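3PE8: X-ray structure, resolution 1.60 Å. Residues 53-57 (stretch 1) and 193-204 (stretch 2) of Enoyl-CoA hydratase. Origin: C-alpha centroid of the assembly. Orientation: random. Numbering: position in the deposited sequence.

Stretch 1, residues 53-57: DVDVV
Stretch 2 (193-204) SIVGNNQKAVRA

Contact between Asp55-Val56 and two helical segments of Enoyl-CoA hydratase, far apart in sequence. Asp55 and Arg203 form a salt bridge, Asp55 OD1 to Arg203 NH2 at 2.9 Å; the carboxylate oxygen lies at the guanidinium edge, but the N-H...O angle of 123° makes the hydrogen bond weak. Asp55 (phi/psi -104/-33, chi1 m, chi2 -21°) points its CA-to-CB bond toward stretch 2, whereas that of Arg203 runs sideways and its extended side chain (m, t, t, chi4 180°) brings the charge across. Two waters add bridges: water 1 donates to Asp55 OD2 (2.7 Å) and Val195 O (2.8 Å); water 2 donates to Asp55 O (2.8 Å) and accepts from Arg203 NE (2.8 Å). Helix 199-204 carries the arginine, its backbone bonds including Arg203 N to Gln199 O at 3.0 Å; Asn198 (chi1 t) caps its start, OD1 accepting from Ala201 N at 3.0 Å. Gln199 (m, m) packs beside Asp55 CB. Closest in register are Asp55 and Val195, CA atoms 6.4 Å apart. Val56, opening the strand at -142/142 with chi1 t, sets CG2 against Ile194 CG2 (3.7 Å; Ile194 m, t) and Val195 CG2 (4.0 Å; Val195 t), an apolar patch next to the polar cluster.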

# COMPACT_ATOMS: atom_id res chain seq x y z
N ASP A 53 -35.10 -14.20 -0.71
CA ASP A 53 -36.13 -13.60 0.14
C ASP A 53 -35.56 -12.57 1.14
O ASP A 53 -36.34 -11.89 1.83
CB ASP A 53 -36.91 -14.67 0.90
CG ASP A 53 -37.67 -15.63 -0.04
OD1 ASP A 53 -38.12 -15.20 -1.12
OD2 ASP A 53 -37.80 -16.82 0.32
N VAL A 54 -34.24 -12.42 1.18
CA VAL A 54 -33.58 -11.57 2.19
C VAL A 54 -32.81 -10.43 1.54
O VAL A 54 -32.01 -10.64 0.62
CB VAL A 54 -32.59 -12.42 3.02
CG1 VAL A 54 -31.80 -11.54 4.02
CG2 VAL A 54 -33.35 -13.57 3.73
N ASP A 55 -33.07 -9.22 2.01
CA ASP A 55 -32.28 -8.05 1.56
C ASP A 55 -31.26 -7.57 2.58
O ASP A 55 -30.23 -7.01 2.21
CB ASP A 55 -33.18 -6.87 1.22
CG ASP A 55 -33.95 -7.05 -0.06
OD1 ASP A 55 -33.56 -7.88 -0.94
OD2 ASP A 55 -34.96 -6.35 -0.17
N VAL A 56 -31.58 -7.71 3.87
CA VAL A 56 -30.82 -7.11 4.98
C VAL A 56 -30.80 -8.10 6.14
O VAL A 56 -31.77 -8.85 6.35
CB VAL A 56 -31.44 -5.75 5.46
CG1 VAL A 56 -30.69 -5.16 6.66
CG2 VAL A 56 -31.48 -4.73 4.30
N VAL A 57 -29.66 -8.17 6.83
CA VAL A 57 -29.50 -8.98 8.04
C VAL A 57 -29.34 -8.08 9.28
O VAL A 57 -28.59 -7.07 9.22
CB VAL A 57 -28.26 -9.92 7.93
CG1 VAL A 57 -28.07 -10.73 9.22
CG2 VAL A 57 -28.40 -10.91 6.74
N SER A 193 -35.42 1.31 5.69
CA SER A 193 -34.89 2.32 4.77
C SER A 193 -34.04 1.72 3.67
O SER A 193 -34.19 2.08 2.51
CB SER A 193 -34.10 3.40 5.51
OG SER A 193 -34.92 4.04 6.44
N ILE A 194 -33.24 0.73 4.01
CA ILE A 194 -32.42 0.05 3.03
C ILE A 194 -33.27 -0.75 2.05
O ILE A 194 -33.07 -0.70 0.85
CB ILE A 194 -31.38 -0.87 3.71
CG1 ILE A 194 -30.46 -0.07 4.64
CG2 ILE A 194 -30.54 -1.61 2.63
CD1 ILE A 194 -29.38 -0.92 5.33
N VAL A 195 -34.24 -1.48 2.59
CA VAL A 195 -35.18 -2.33 1.82
C VAL A 195 -35.92 -1.47 0.78
O VAL A 195 -36.22 -1.93 -0.32
CB VAL A 195 -36.11 -3.11 2.76
CG1 VAL A 195 -37.31 -3.76 1.99
CG2 VAL A 195 -35.32 -4.20 3.49
N GLY A 196 -36.23 -0.23 1.12
CA GLY A 196 -36.89 0.70 0.18
C GLY A 196 -36.06 1.20 -1.00
O GLY A 196 -36.60 1.82 -1.94
N ASN A 197 -34.75 0.98 -0.97
CA ASN A 197 -33.86 1.39 -2.04
C ASN A 197 -33.74 0.31 -3.13
O ASN A 197 -34.36 -0.73 -3.05
CB ASN A 197 -32.50 1.75 -1.44
CG ASN A 197 -32.54 3.06 -0.74
OD1 ASN A 197 -31.96 3.23 0.34
ND2 ASN A 197 -33.28 4.01 -1.29
N ASN A 198 -33.02 0.64 -4.19
CA ASN A 198 -32.71 -0.25 -5.29
C ASN A 198 -31.73 -1.29 -4.80
O ASN A 198 -30.56 -0.97 -4.54
CB ASN A 198 -32.08 0.61 -6.40
CG ASN A 198 -31.67 -0.18 -7.65
OD1 ASN A 198 -31.22 -1.32 -7.58
ND2 ASN A 198 -31.71 0.49 -8.81
N GLN A 199 -32.17 -2.54 -4.66
CA GLN A 199 -31.32 -3.58 -4.08
C GLN A 199 -30.11 -3.96 -4.94
O GLN A 199 -29.07 -4.26 -4.37
CB GLN A 199 -32.15 -4.82 -3.72
CG GLN A 199 -33.22 -4.50 -2.66
CD GLN A 199 -32.71 -3.75 -1.45
OE1 GLN A 199 -33.11 -2.61 -1.16
NE2 GLN A 199 -31.80 -4.37 -0.74
N LYS A 200 -30.23 -3.96 -6.26
CA LYS A 200 -29.06 -4.19 -7.13
C LYS A 200 -27.97 -3.15 -6.81
O LYS A 200 -26.78 -3.48 -6.66
CB LYS A 200 -29.42 -4.13 -8.65
N ALA A 201 -28.38 -1.88 -6.70
CA ALA A 201 -27.45 -0.81 -6.40
C ALA A 201 -26.88 -0.87 -4.96
O ALA A 201 -25.67 -0.66 -4.73
CB ALA A 201 -28.12 0.55 -6.65
N VAL A 202 -27.75 -1.16 -3.99
CA VAL A 202 -27.32 -1.36 -2.58
C VAL A 202 -26.17 -2.40 -2.54
O VAL A 202 -25.11 -2.20 -1.94
CB VAL A 202 -28.51 -1.78 -1.69
CG1 VAL A 202 -28.06 -2.45 -0.36
CG2 VAL A 202 -29.47 -0.58 -1.46
N ARG A 203 -26.40 -3.54 -3.20
CA ARG A 203 -25.43 -4.62 -3.18
C ARG A 203 -24.16 -4.27 -3.93
O ARG A 203 -23.07 -4.60 -3.48
CB ARG A 203 -26.05 -5.92 -3.70
CG ARG A 203 -27.17 -6.42 -2.78
CD ARG A 203 -27.90 -7.64 -3.37
NE ARG A 203 -29.20 -7.83 -2.71
CZ ARG A 203 -30.06 -8.79 -3.01
NH1 ARG A 203 -29.77 -9.66 -3.98
NH2 ARG A 203 -31.23 -8.89 -2.37
N ALA A 204 -24.29 -3.61 -5.08
CA ALA A 204 -23.12 -3.19 -5.85
C ALA A 204 -22.28 -2.17 -5.05
O ALA A 204 -21.04 -2.27 -4.98
CB ALA A 204 -23.54 -2.64 -7.24
O HOH W 1 -36.39 -4.50 -1.48
O HOH W 2 -30.00 -6.35 -0.47